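Local coordinates for protein tRNA(Ile2) 2-agmatinylcytidine synthetase TiaS (Archaeoglobus fulgidus, PDB 5XOB) that uses ATP to attach agmatine to the wobble cytidine of an isoleucine tRNA, forming 2-agmatinylcytidine and switching the tRNA's codon specificity from AUG to AUA, at residues 305-308 with 309-312; 324-328 with 329-333; 22-25 with 26-29; 123-126 with 127-131; 406-409 with 410-413. All coordinates share one frame; numbering follows the deposited sequence.

Contact 1: residues 305-308 with 309-312; sequences KQFR and NVIR
Arg308 and Arg312 stand one helical turn apart, their side chains running side by side in the same direction, and their spacing illustrates how a helix can hold two cations together when each has its own acceptor. Arg308 is the one to follow outward. Its CB lies beneath one face of the Arg312 guanidinium, offset toward the rim and 4.0 Å from Arg312 NH1. Next, CD comes within 4.1 Å of Arg312 NH2. A bend at chi3 (-60°) then turns NE back along the chain, where it donates to Lys305 O at 2.7 Å, with that oxygen nearly in the guanidinium plane. The same carbonyl also receives Arg308 N, so two N-H groups of one residue grip it. Arg312 NH2 sits over one face of the Arg308 guanidinium, the two planes being turned 42° apart. The two groups are held by different partners: Arg308 by the carbonyls of Lys305 and Gly283, Arg312 by a salt bridge from NE to Asp279 and a weak bond from NH1 to Asn309 OD1.

The backbone closes the turn through Arg312 N to Arg308 O, 2.7 Å, and through Asn309 N to Gln306 O, 2.9 Å. On the apolar side Ile311 CG1 approaches Phe307 CE2 obliquely at 3.9 Å, and both residues lean on Leu333 and Ile336. The result is a short amphipathic helix, arginines on one side and Phe307 with Ile311 on the other, packed against the strands of an OB-fold nucleic acid binding domain.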
loop_
_atom_site.group_PDB
_atom_site.type_symbol
_atom_site.label_atom_id
_atom_site.label_comp_id
_atom_site.label_asym_id
_atom_site.label_seq_id
_atom_site.Cartn_x
_atom_site.Cartn_y
_atom_site.Cartn_z
ATOM N N LYS A 305 9.739 -7.459 8.928
ATOM C CA LYS A 305 10.688 -7.240 10.017
ATOM C C LYS A 305 10.046 -7.367 11.398
ATOM O O LYS A 305 9.526 -8.428 11.735
ATOM C CB LYS A 305 11.386 -5.883 9.849
ATOM C CG LYS A 305 12.120 -5.701 8.530
ATOM C CD LYS A 305 13.067 -6.848 8.189
ATOM C CE LYS A 305 14.047 -6.430 7.097
ATOM N NZ LYS A 305 14.530 -7.556 6.251
ATOM N N GLN A 306 10.056 -6.285 12.175
ATOM C CA GLN A 306 9.623 -6.308 13.570
ATOM C C GLN A 306 8.135 -6.614 13.689
ATOM O O GLN A 306 7.674 -7.064 14.734
ATOM C CB GLN A 306 9.907 -4.964 14.260
ATOM C CG GLN A 306 11.374 -4.544 14.302
ATOM C CD GLN A 306 11.859 -3.853 13.029
ATOM O OE1 GLN A 306 11.086 -3.610 12.095
ATOM N NE2 GLN A 306 13.150 -3.529 12.991
ATOM N N PHE A 307 7.382 -6.346 12.624
ATOM C CA PHE A 307 5.952 -6.648 12.593
ATOM C C PHE A 307 5.665 -8.130 12.858
ATOM O O PHE A 307 4.583 -8.476 13.334
ATOM C CB PHE A 307 5.357 -6.220 11.245
ATOM C CG PHE A 307 3.879 -6.485 11.108
ATOM C CD1 PHE A 307 2.948 -5.702 11.780
ATOM C CD2 PHE A 307 3.417 -7.505 10.286
ATOM C CE1 PHE A 307 1.588 -5.941 11.646
ATOM C CE2 PHE A 307 2.060 -7.744 10.142
ATOM C CZ PHE A 307 1.145 -6.961 10.822
ATOM N N ARG A 308 6.630 -8.998 12.553
ATOM C CA ARG A 308 6.505 -10.430 12.840
ATOM C C ARG A 308 6.434 -10.708 14.332
ATOM O O ARG A 308 5.790 -11.665 14.762
ATOM C CB ARG A 308 7.685 -11.194 12.267
ATOM C CG ARG A 308 7.713 -11.221 10.753
ATOM C CD ARG A 308 9.052 -11.704 10.235
ATOM N NE ARG A 308 10.135 -10.835 10.680
ATOM C CZ ARG A 308 11.414 -10.997 10.361
ATOM N NH1 ARG A 308 11.794 -12.003 9.581
ATOM N NH2 ARG A 308 12.322 -10.144 10.824
ATOM N N ASN A 309 7.106 -9.870 15.114
ATOM C CA ASN A 309 7.115 -10.019 16.566
ATOM C C ASN A 309 5.710 -10.028 17.162
ATOM O O ASN A 309 5.381 -10.913 17.954
ATOM C CB ASN A 309 7.950 -8.912 17.218
ATOM C CG ASN A 309 9.374 -8.864 16.692
ATOM O OD1 ASN A 309 9.796 -9.731 15.922
ATOM N ND2 ASN A 309 10.120 -7.845 17.100
ATOM N N VAL A 310 4.882 -9.061 16.770
ATOM C CA VAL A 310 3.520 -8.959 17.311
ATOM C C VAL A 310 2.654 -10.111 16.798
ATOM O O VAL A 310 1.773 -10.594 17.510
ATOM C CB VAL A 310 2.819 -7.589 17.031
ATOM C CG1 VAL A 310 3.804 -6.423 17.082
ATOM C CG2 VAL A 310 2.055 -7.588 15.707
ATOM N N ILE A 311 2.898 -10.547 15.564
ATOM C CA ILE A 311 2.173 -11.689 15.015
ATOM C C ILE A 311 2.558 -12.968 15.748
ATOM O O ILE A 311 1.691 -13.757 16.095
ATOM C CB ILE A 311 2.416 -11.870 13.501
ATOM C CG1 ILE A 311 1.831 -10.689 12.712
ATOM C CG2 ILE A 311 1.821 -13.186 13.007
ATOM C CD1 ILE A 311 0.328 -10.509 12.839
ATOM N N ARG A 312 3.855 -13.166 15.989
ATOM C CA ARG A 312 4.339 -14.375 16.671
ATOM C C ARG A 312 3.642 -14.651 18.008
ATOM O O ARG A 312 3.564 -15.802 18.438
ATOM C CB ARG A 312 5.860 -14.322 16.879
ATOM C CG ARG A 312 6.659 -14.607 15.613
ATOM C CD ARG A 312 7.995 -15.278 15.893
ATOM N NE ARG A 312 8.908 -15.107 14.763
ATOM C CZ ARG A 312 9.604 -13.995 14.516
ATOM N NH1 ARG A 312 9.505 -12.933 15.316
ATOM N NH2 ARG A 312 10.403 -13.940 13.454
#

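Contact 2: residues 324-328 with 329-333; sequences GSMKK and DTINL
With CG anti to the backbone N (chi1 175°) and further bends at chi2 and chi3, Met326 curls its thioether back over the hairpin toward Ile331, which sends its CG1 anti to the carbonyl carbon. Through these torsions Met326 CE reaches Ile331 CD1 at 3.6 Å, while the same methyl lies 3.4 Å from Asp329 O at the turn. The other branch of Ile331, CG2, rests 3.8 Å from Gly324 CA. Val296 of the neighbouring strand touches both Met326 and Ile331, extending this apolar face of the sheet.

Across the opposite face the extended chain of Lys327 crosses Asn332 at about a right angle, bringing NZ within 3.5 Å of Asn332 ND2. The backbone pairing is clearest near the turn. Lys327 N and Thr330 O join at 3.3 Å, the reciprocal Thr330 N to Lys327 O bond closes the turn, and Asn332 N bonds to Ser325 O at 2.8 Å. Lys328 and Asp329 both take positive phi, 56° and 67°, which is what lets the chain reverse in two residues. Asp329 N is held in addition by Asn263 OD1. Such a tight reversal between antiparallel strands is a two-residue beta hairpin closed by a type I' turn from Lys327 to Thr330, here joining strands 319-327 and 330-333 of the OB-fold domain.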
loop_
_atom_site.group_PDB
_atom_site.type_symbol
_atom_site.label_atom_id
_atom_site.label_comp_id
_atom_site.label_asym_id
_atom_site.label_seq_id
_atom_site.Cartn_x
_atom_site.Cartn_y
_atom_site.Cartn_z
ATOM N N GLY A 324 -5.071 -7.366 3.865
ATOM C CA GLY A 324 -4.058 -7.681 2.875
ATOM C C GLY A 324 -4.533 -8.354 1.615
ATOM O O GLY A 324 -5.710 -8.648 1.455
ATOM N N SER A 325 -3.578 -8.586 0.720
ATOM C CA SER A 325 -3.820 -9.226 -0.563
ATOM C C SER A 325 -3.776 -10.728 -0.413
ATOM O O SER A 325 -3.058 -11.246 0.436
ATOM C CB SER A 325 -2.746 -8.810 -1.565
ATOM O OG SER A 325 -2.723 -7.403 -1.724
ATOM N N MET A 326 -4.533 -11.421 -1.257
ATOM C CA MET A 326 -4.478 -12.874 -1.337
ATOM C C MET A 326 -3.694 -13.314 -2.571
ATOM O O MET A 326 -4.114 -13.074 -3.704
ATOM C CB MET A 326 -5.885 -13.461 -1.383
ATOM C CG MET A 326 -5.919 -14.969 -1.599
ATOM S SD MET A 326 -7.076 -15.831 -0.521
ATOM C CE MET A 326 -6.266 -15.565 1.044
ATOM N N LYS A 327 -2.544 -13.944 -2.333
ATOM C CA LYS A 327 -1.767 -14.605 -3.382
ATOM C C LYS A 327 -1.475 -16.016 -2.895
ATOM O O LYS A 327 -1.090 -16.204 -1.741
ATOM C CB LYS A 327 -0.446 -13.876 -3.646
ATOM C CG LYS A 327 -0.557 -12.369 -3.846
ATOM C CD LYS A 327 0.808 -11.698 -3.736
ATOM C CE LYS A 327 0.700 -10.228 -3.352
ATOM N NZ LYS A 327 2.048 -9.641 -3.111
ATOM N N LYS A 328 -1.673 -17.002 -3.767
ATOM C CA LYS A 328 -1.465 -18.410 -3.417
ATOM C C LYS A 328 -2.309 -18.806 -2.201
ATOM O O LYS A 328 -1.854 -19.545 -1.334
ATOM C CB LYS A 328 0.028 -18.688 -3.181
ATOM C CG LYS A 328 0.897 -18.395 -4.403
ATOM C CD LYS A 328 2.144 -17.591 -4.055
ATOM C CE LYS A 328 2.834 -17.039 -5.301
ATOM N NZ LYS A 328 3.340 -15.651 -5.087
ATOM N N ASP A 329 -3.532 -18.280 -2.147
ATOM C CA ASP A 329 -4.537 -18.643 -1.141
ATOM C C ASP A 329 -4.217 -18.225 0.304
ATOM O O ASP A 329 -4.921 -18.630 1.237
ATOM C CB ASP A 329 -4.845 -20.146 -1.214
ATOM C CG ASP A 329 -5.208 -20.601 -2.619
ATOM O OD1 ASP A 329 -6.352 -20.342 -3.061
ATOM O OD2 ASP A 329 -4.342 -21.211 -3.284
ATOM N N THR A 330 -3.200 -17.379 0.486
ATOM C CA THR A 330 -2.852 -16.848 1.818
ATOM C C THR A 330 -2.763 -15.312 1.808
ATOM O O THR A 330 -2.305 -14.716 0.831
ATOM C CB THR A 330 -1.554 -17.483 2.400
ATOM O OG1 THR A 330 -0.634 -16.459 2.799
ATOM C CG2 THR A 330 -0.868 -18.414 1.395
ATOM N N ILE A 331 -3.209 -14.688 2.900
ATOM C CA ILE A 331 -3.285 -13.220 3.008
ATOM C C ILE A 331 -1.949 -12.613 3.419
ATOM O O ILE A 331 -1.461 -12.893 4.509
ATOM C CB ILE A 331 -4.328 -12.764 4.067
ATOM C CG1 ILE A 331 -5.750 -13.217 3.698
ATOM C CG2 ILE A 331 -4.306 -11.246 4.250
ATOM C CD1 ILE A 331 -6.437 -12.378 2.637
ATOM N N ASN A 332 -1.381 -11.766 2.558
ATOM C CA ASN A 332 -0.207 -10.963 2.916
ATOM C C ASN A 332 -0.603 -9.806 3.798
ATOM O O ASN A 332 -1.087 -8.793 3.309
ATOM C CB ASN A 332 0.468 -10.378 1.684
ATOM C CG ASN A 332 1.019 -11.436 0.764
ATOM O OD1 ASN A 332 0.452 -12.526 0.636
ATOM N ND2 ASN A 332 2.134 -11.124 0.108
ATOM N N LEU A 333 -0.370 -9.944 5.093
ATOM C CA LEU A 333 -0.735 -8.911 6.045
ATOM C C LEU A 333 -0.006 -7.595 5.819
ATOM O O LEU A 333 1.225 -7.549 5.757
ATOM C CB LEU A 333 -0.453 -9.381 7.469
ATOM C CG LEU A 333 -1.352 -10.503 7.981
ATOM C CD1 LEU A 333 -0.885 -10.925 9.361
ATOM C CD2 LEU A 333 -2.814 -10.080 8.019
#

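Contact 3: residues 22-25 with 26-29; sequences AVLA and MERV
This is i-to-i+4 packing within a single alpha-helix, helix 20-32 of the TCKD domain, which lies against the mixed beta-sheet and illustrates how one helix can serve several neighbours with different sides. Met26 and Val29 meet strand 57-64 through Phe61 and Val63, whereas Ala25 and Arg28 touch Val78 of helix 68-82. Four successive backbone bonds carry the turn. Met26 N reaches Ala22 O at 2.9 Å; Glu27 N binds Val23 O, and the later bonds, from Arg28 N to Leu24 O and Val29 N to Ala25 O, run progressively straighter, the last with an N-H...O angle of 173°.

Side chains follow the same spacing. Met26 directs CG anti to its carbonyl carbon (chi1 -77°), which lays that methylene 3.1 Å from Ala22 O before SD continues toward the sheet. Val29 CG2 makes a similar approach to Ala25 O at 3.4 Å. The charged ends have partners elsewhere: Glu27 a salt bridge to Arg238, Arg28 salt bridges to Glu32 and Glu77. Glu27 slants past Val23: the extended glutamate passes over the preceding turn, with CG 3.3 Å from Val23 O and OE2 4.1 Å from Val23 CG1.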
loop_
_atom_site.group_PDB
_atom_site.type_symbol
_atom_site.label_atom_id
_atom_site.label_comp_id
_atom_site.label_asym_id
_atom_site.label_seq_id
_atom_site.Cartn_x
_atom_site.Cartn_y
_atom_site.Cartn_z
ATOM N N ALA A 22 3.999 11.672 -18.607
ATOM C CA ALA A 22 2.788 12.465 -18.437
ATOM C C ALA A 22 3.095 13.932 -18.177
ATOM O O ALA A 22 2.296 14.808 -18.511
ATOM C CB ALA A 22 1.954 11.905 -17.298
ATOM N N VAL A 23 4.242 14.180 -17.553
ATOM C CA VAL A 23 4.719 15.531 -17.295
ATOM C C VAL A 23 5.196 16.172 -18.576
ATOM O O VAL A 23 4.964 17.350 -18.818
ATOM C CB VAL A 23 5.900 15.511 -16.313
ATOM C CG1 VAL A 23 6.628 16.855 -16.287
ATOM C CG2 VAL A 23 5.409 15.116 -14.931
ATOM N N LEU A 24 5.904 15.390 -19.375
ATOM C CA LEU A 24 6.375 15.858 -20.647
ATOM C C LEU A 24 5.150 16.211 -21.460
ATOM O O LEU A 24 5.055 17.312 -21.993
ATOM C CB LEU A 24 7.195 14.779 -21.346
ATOM C CG LEU A 24 8.444 14.294 -20.595
ATOM C CD1 LEU A 24 9.076 13.103 -21.307
ATOM C CD2 LEU A 24 9.453 15.421 -20.411
ATOM N N ALA A 25 4.186 15.295 -21.521
ATOM C CA ALA A 25 2.969 15.541 -22.289
ATOM C C ALA A 25 2.311 16.816 -21.809
ATOM O O ALA A 25 1.925 17.664 -22.605
ATOM C CB ALA A 25 2.003 14.376 -22.173
ATOM N N MET A 26 2.196 16.955 -20.497
ATOM C CA MET A 26 1.606 18.156 -19.927
ATOM C C MET A 26 2.340 19.413 -20.416
ATOM O O MET A 26 1.701 20.360 -20.875
ATOM C CB MET A 26 1.586 18.071 -18.398
ATOM C CG MET A 26 0.480 17.171 -17.859
ATOM S SD MET A 26 0.658 16.781 -16.108
ATOM C CE MET A 26 0.706 18.447 -15.447
ATOM N N GLU A 27 3.671 19.404 -20.348
ATOM C CA GLU A 27 4.474 20.526 -20.837
ATOM C C GLU A 27 4.119 20.885 -22.279
ATOM O O GLU A 27 3.816 22.044 -22.573
ATOM C CB GLU A 27 5.966 20.213 -20.742
ATOM C CG GLU A 27 6.514 20.239 -19.328
ATOM C CD GLU A 27 7.985 19.867 -19.268
ATOM O OE1 GLU A 27 8.552 19.532 -20.330
ATOM O OE2 GLU A 27 8.572 19.907 -18.163
ATOM N N ARG A 28 4.150 19.892 -23.168
ATOM C CA ARG A 28 3.845 20.123 -24.593
ATOM C C ARG A 28 2.448 20.701 -24.820
ATOM O O ARG A 28 2.280 21.641 -25.593
ATOM C CB ARG A 28 4.028 18.851 -25.440
ATOM C CG ARG A 28 5.125 18.984 -26.490
ATOM C CD ARG A 28 5.081 17.884 -27.549
ATOM N NE ARG A 28 5.121 18.415 -28.920
ATOM C CZ ARG A 28 5.288 17.679 -30.021
ATOM N NH1 ARG A 28 5.455 16.361 -29.942
ATOM N NH2 ARG A 28 5.298 18.268 -31.213
ATOM N N VAL A 29 1.454 20.136 -24.151
ATOM C CA VAL A 29 0.095 20.646 -24.241
ATOM C C VAL A 29 0.032 22.098 -23.789
ATOM O O VAL A 29 -0.631 22.929 -24.415
ATOM C CB VAL A 29 -0.861 19.818 -23.365
ATOM C CG1 VAL A 29 -2.172 20.559 -23.120
ATOM C CG2 VAL A 29 -1.117 18.462 -24.011
#

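Contact 4: residues 123-126 with 127-131; sequences LFVI and GKYFI
A Schellman motif ends helix 119-129 of the TCKD domain, and the residues around it exemplify how a helix C terminus is closed by backbone and apolar contacts together. Up to the end the bonds are ordinary: Gly127 N to Leu123 O, 2.9 Å and almost straight at 177°, then Lys128 N to Phe124 O and Tyr129 N to Val125 O. Phe130 then turns to positive phi, 48°, and the chain doubles back so that Ile131 N binds Ile126 O at 3.0 Å; Phe130 N adds a weak bond to Gly127 O.

The reversal brings Ile131 against the helix it has just left. Its CB lies 4.1 Å from Ile126 CG2, and its CD1 comes to 4.4 Å from Val125 CG1; Leu101 of helix 99-102 and Val95 and Val97 of strand 93-98 also touch Ile131. Val125 CG1 abuts the ring edge of Tyr129, in plane, 4.0 Å from CD2, while Lys128 CG sits over the centre of one ring face. One turn back, Phe124 holds CG anti to the backbone N (chi1 173°), tilting its ring along the helix until CE2 meets Lys128 CD at 3.9 Å.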
loop_
_atom_site.group_PDB
_atom_site.type_symbol
_atom_site.label_atom_id
_atom_site.label_comp_id
_atom_site.label_asym_id
_atom_site.label_seq_id
_atom_site.Cartn_x
_atom_site.Cartn_y
_atom_site.Cartn_z
ATOM N N LEU A 123 -12.033 -1.733 -24.368
ATOM C CA LEU A 123 -12.401 -1.458 -25.743
ATOM C C LEU A 123 -13.886 -1.274 -25.901
ATOM O O LEU A 123 -14.328 -0.391 -26.632
ATOM C CB LEU A 123 -11.946 -2.593 -26.651
ATOM C CG LEU A 123 -10.430 -2.751 -26.774
ATOM C CD1 LEU A 123 -10.106 -4.030 -27.534
ATOM C CD2 LEU A 123 -9.808 -1.535 -27.446
ATOM N N PHE A 124 -14.661 -2.114 -25.230
ATOM C CA PHE A 124 -16.107 -1.996 -25.322
ATOM C C PHE A 124 -16.560 -0.609 -24.889
ATOM O O PHE A 124 -17.371 0.036 -25.557
ATOM C CB PHE A 124 -16.802 -3.048 -24.463
ATOM C CG PHE A 124 -18.295 -2.867 -24.387
ATOM C CD1 PHE A 124 -19.108 -3.254 -25.445
ATOM C CD2 PHE A 124 -18.885 -2.296 -23.267
ATOM C CE1 PHE A 124 -20.479 -3.085 -25.385
ATOM C CE2 PHE A 124 -20.258 -2.124 -23.201
ATOM C CZ PHE A 124 -21.056 -2.516 -24.264
ATOM N N VAL A 125 -16.023 -0.162 -23.762
ATOM C CA VAL A 125 -16.374 1.134 -23.192
ATOM C C VAL A 125 -16.014 2.253 -24.159
ATOM O O VAL A 125 -16.795 3.186 -24.372
ATOM C CB VAL A 125 -15.655 1.352 -21.842
ATOM C CG1 VAL A 125 -15.827 2.777 -21.340
ATOM C CG2 VAL A 125 -16.182 0.377 -20.808
ATOM N N ILE A 126 -14.827 2.155 -24.745
ATOM C CA ILE A 126 -14.367 3.164 -25.692
ATOM C C ILE A 126 -15.301 3.250 -26.896
ATOM O O ILE A 126 -15.722 4.343 -27.269
ATOM C CB ILE A 126 -12.918 2.899 -26.139
ATOM C CG1 ILE A 126 -11.973 3.163 -24.962
ATOM C CG2 ILE A 126 -12.551 3.801 -27.308
ATOM C CD1 ILE A 126 -10.572 2.626 -25.138
ATOM N N GLY A 127 -15.621 2.101 -27.492
ATOM C CA GLY A 127 -16.574 2.041 -28.605
ATOM C C GLY A 127 -17.929 2.617 -28.225
ATOM O O GLY A 127 -18.558 3.343 -29.007
ATOM N N LYS A 128 -18.357 2.303 -27.006
ATOM C CA LYS A 128 -19.659 2.710 -26.498
ATOM C C LYS A 128 -19.797 4.223 -26.338
ATOM O O LYS A 128 -20.881 4.774 -26.538
ATOM C CB LYS A 128 -19.940 2.016 -25.162
ATOM C CG LYS A 128 -21.249 2.438 -24.516
ATOM C CD LYS A 128 -21.719 1.437 -23.475
ATOM C CE LYS A 128 -22.246 2.156 -22.245
ATOM N NZ LYS A 128 -22.689 1.213 -21.184
ATOM N N TYR A 129 -18.711 4.894 -25.972
ATOM C CA TYR A 129 -18.749 6.343 -25.812
ATOM C C TYR A 129 -17.950 7.095 -26.874
ATOM O O TYR A 129 -17.728 8.305 -26.746
ATOM C CB TYR A 129 -18.261 6.715 -24.421
ATOM C CG TYR A 129 -19.173 6.228 -23.335
ATOM C CD1 TYR A 129 -20.437 6.780 -23.169
ATOM C CD2 TYR A 129 -18.777 5.217 -22.464
ATOM C CE1 TYR A 129 -21.289 6.341 -22.163
ATOM C CE2 TYR A 129 -19.616 4.771 -21.452
ATOM C CZ TYR A 129 -20.874 5.334 -21.302
ATOM O OH TYR A 129 -21.718 4.900 -20.300
ATOM N N PHE A 130 -17.537 6.386 -27.926
ATOM C CA PHE A 130 -16.797 6.994 -29.028
ATOM C C PHE A 130 -15.666 7.842 -28.437
ATOM O O PHE A 130 -15.460 9.000 -28.818
ATOM C CB PHE A 130 -17.746 7.827 -29.909
ATOM C CG PHE A 130 -19.107 7.194 -30.106
ATOM C CD1 PHE A 130 -19.308 6.228 -31.090
ATOM C CD2 PHE A 130 -20.187 7.556 -29.297
ATOM C CE1 PHE A 130 -20.556 5.642 -31.267
ATOM C CE2 PHE A 130 -21.435 6.973 -29.469
ATOM C CZ PHE A 130 -21.620 6.014 -30.456
ATOM N N ILE A 131 -14.960 7.251 -27.471
ATOM C CA ILE A 131 -13.844 7.916 -26.816
ATOM C C ILE A 131 -12.649 7.814 -27.746
ATOM O O ILE A 131 -12.314 6.722 -28.225
ATOM C CB ILE A 131 -13.470 7.295 -25.454
ATOM C CG1 ILE A 131 -14.655 7.354 -24.495
ATOM C CG2 ILE A 131 -12.289 8.040 -24.833
ATOM C CD1 ILE A 131 -14.513 6.446 -23.293
#

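Contact 5: residues 406-409 with 410-413; sequences KPLI and RMNV
Arg410 meets the preceding residues first through its backbone: its N binds Pro407 O at 3.0 Å. Its side chain then lies alongside the Pro407 ring, pointing the same way, with CG 4.1 Å from Pro407 CD, while Ile409 crosses it at about a right angle through CG2, 3.9 Å from the same CG. Bends at chi2 and chi3 (-36°) swing the guanidinium round to Asp155, Glu219 and the carbonyl of Ala247, so two carboxylates would offset its charge. The extended Lys406 comes near as well: its CE sits 3.4 Å from Arg410 O, and its NZ makes a weak, long ion pair with the same Asp155.

Met411 follows. Its N binds Leu408 O at 2.8 Å, repeating the i-to-i+3 pattern one residue on. CG of Met411 rests 3.9 Å from Lys406 CG, the lysine chain passing at a slant to it, and SD reaches Leu408 CD2 at 4.0 Å. Leu408 continues onto Phe393, and Met411 onto Lys335.

Two consecutive i-to-i+3 bonds are the signature of a single 3-10 turn, here in the C-terminal loop between strands 392-395 and 416-417.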
loop_
_atom_site.group_PDB
_atom_site.type_symbol
_atom_site.label_atom_id
_atom_site.label_comp_id
_atom_site.label_asym_id
_atom_site.label_seq_id
_atom_site.Cartn_x
_atom_site.Cartn_y
_atom_site.Cartn_z
ATOM N N LYS A 406 -3.359 2.187 3.685
ATOM C CA LYS A 406 -3.639 3.265 4.627
ATOM C C LYS A 406 -2.842 3.053 5.918
ATOM O O LYS A 406 -3.006 2.032 6.595
ATOM C CB LYS A 406 -5.131 3.334 4.946
ATOM C CG LYS A 406 -5.542 4.576 5.719
ATOM C CD LYS A 406 -7.051 4.761 5.684
ATOM C CE LYS A 406 -7.482 6.099 6.260
ATOM N NZ LYS A 406 -8.960 6.277 6.169
ATOM N N PRO A 407 -1.960 4.012 6.259
ATOM C CA PRO A 407 -1.145 3.876 7.454
ATOM C C PRO A 407 -1.929 4.268 8.692
ATOM O O PRO A 407 -2.874 5.062 8.612
ATOM C CB PRO A 407 0.009 4.863 7.215
ATOM C CG PRO A 407 -0.158 5.373 5.822
ATOM C CD PRO A 407 -1.607 5.231 5.517
ATOM N N LEU A 408 -1.524 3.724 9.833
ATOM C CA LEU A 408 -2.229 3.971 11.078
ATOM C C LEU A 408 -2.375 5.448 11.330
ATOM O O LEU A 408 -3.460 5.922 11.658
ATOM C CB LEU A 408 -1.512 3.304 12.252
ATOM C CG LEU A 408 -1.696 1.784 12.302
ATOM C CD1 LEU A 408 -1.014 1.194 13.527
ATOM C CD2 LEU A 408 -3.170 1.412 12.282
ATOM N N ILE A 409 -1.288 6.181 11.138
ATOM C CA ILE A 409 -1.291 7.603 11.419
ATOM C C ILE A 409 -2.456 8.345 10.744
ATOM O O ILE A 409 -2.937 9.344 11.280
ATOM C CB ILE A 409 0.061 8.244 11.042
ATOM C CG1 ILE A 409 0.254 9.568 11.783
ATOM C CG2 ILE A 409 0.187 8.438 9.535
ATOM C CD1 ILE A 409 0.375 9.413 13.284
ATOM N N ARG A 410 -2.923 7.853 9.593
ATOM C CA ARG A 410 -4.027 8.500 8.872
ATOM C C ARG A 410 -5.422 7.978 9.239
ATOM O O ARG A 410 -6.413 8.346 8.597
ATOM C CB ARG A 410 -3.836 8.360 7.357
ATOM C CG ARG A 410 -2.555 8.971 6.807
ATOM C CD ARG A 410 -2.803 9.725 5.508
ATOM N NE ARG A 410 -3.819 9.091 4.670
ATOM C CZ ARG A 410 -4.896 9.690 4.154
ATOM N NH1 ARG A 410 -5.131 10.984 4.340
ATOM N NH2 ARG A 410 -5.741 8.978 3.418
ATOM N N MET A 411 -5.505 7.131 10.261
ATOM C CA MET A 411 -6.779 6.562 10.686
ATOM C C MET A 411 -7.206 7.174 12.016
ATOM O O MET A 411 -6.374 7.446 12.887
ATOM C CB MET A 411 -6.662 5.043 10.808
ATOM C CG MET A 411 -6.133 4.363 9.554
ATOM S SD MET A 411 -5.975 2.573 9.694
ATOM C CE MET A 411 -7.689 2.118 9.964
ATOM N N ASN A 412 -8.511 7.377 12.166
ATOM C CA ASN A 412 -9.067 8.110 13.304
ATOM C C ASN A 412 -9.573 7.138 14.368
ATOM O O ASN A 412 -10.719 7.224 14.807
ATOM C CB ASN A 412 -10.205 9.020 12.813
ATOM C CG ASN A 412 -10.124 10.422 13.384
ATOM O OD1 ASN A 412 -9.980 11.394 12.640
ATOM N ND2 ASN A 412 -10.210 10.537 14.706
ATOM N N VAL A 413 -8.706 6.221 14.788
ATOM C CA VAL A 413 -9.121 5.115 15.648
ATOM C C VAL A 413 -8.304 5.047 16.925
ATOM O O VAL A 413 -7.195 5.585 17.007
ATOM C CB VAL A 413 -9.041 3.748 14.929
ATOM C CG1 VAL A 413 -10.066 3.673 13.811
ATOM C CG2 VAL A 413 -7.639 3.479 14.396
#

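From the N terminus the five contacts come in series, 3, 4, 1, 2, 5; none nests or crosses, and each closes within a few residues. Contacts 3 and 4 belong to the TCKD domain, their centres about 25 Å apart, on two separate helices of it. Contacts 1 and 2 both lie in the OB-fold domain and are the pair that touch: Ile311 CD1 meets Leu333 CD1 at 3.7 Å, joining the helix to the hairpin that follows it. Contact 5 returns near that domain late in the chain, its nearest atoms about 8 Å from contact 1. Contacts 1 and 3, about 44 Å apart by centres, lie on opposite sides of the chain's centre.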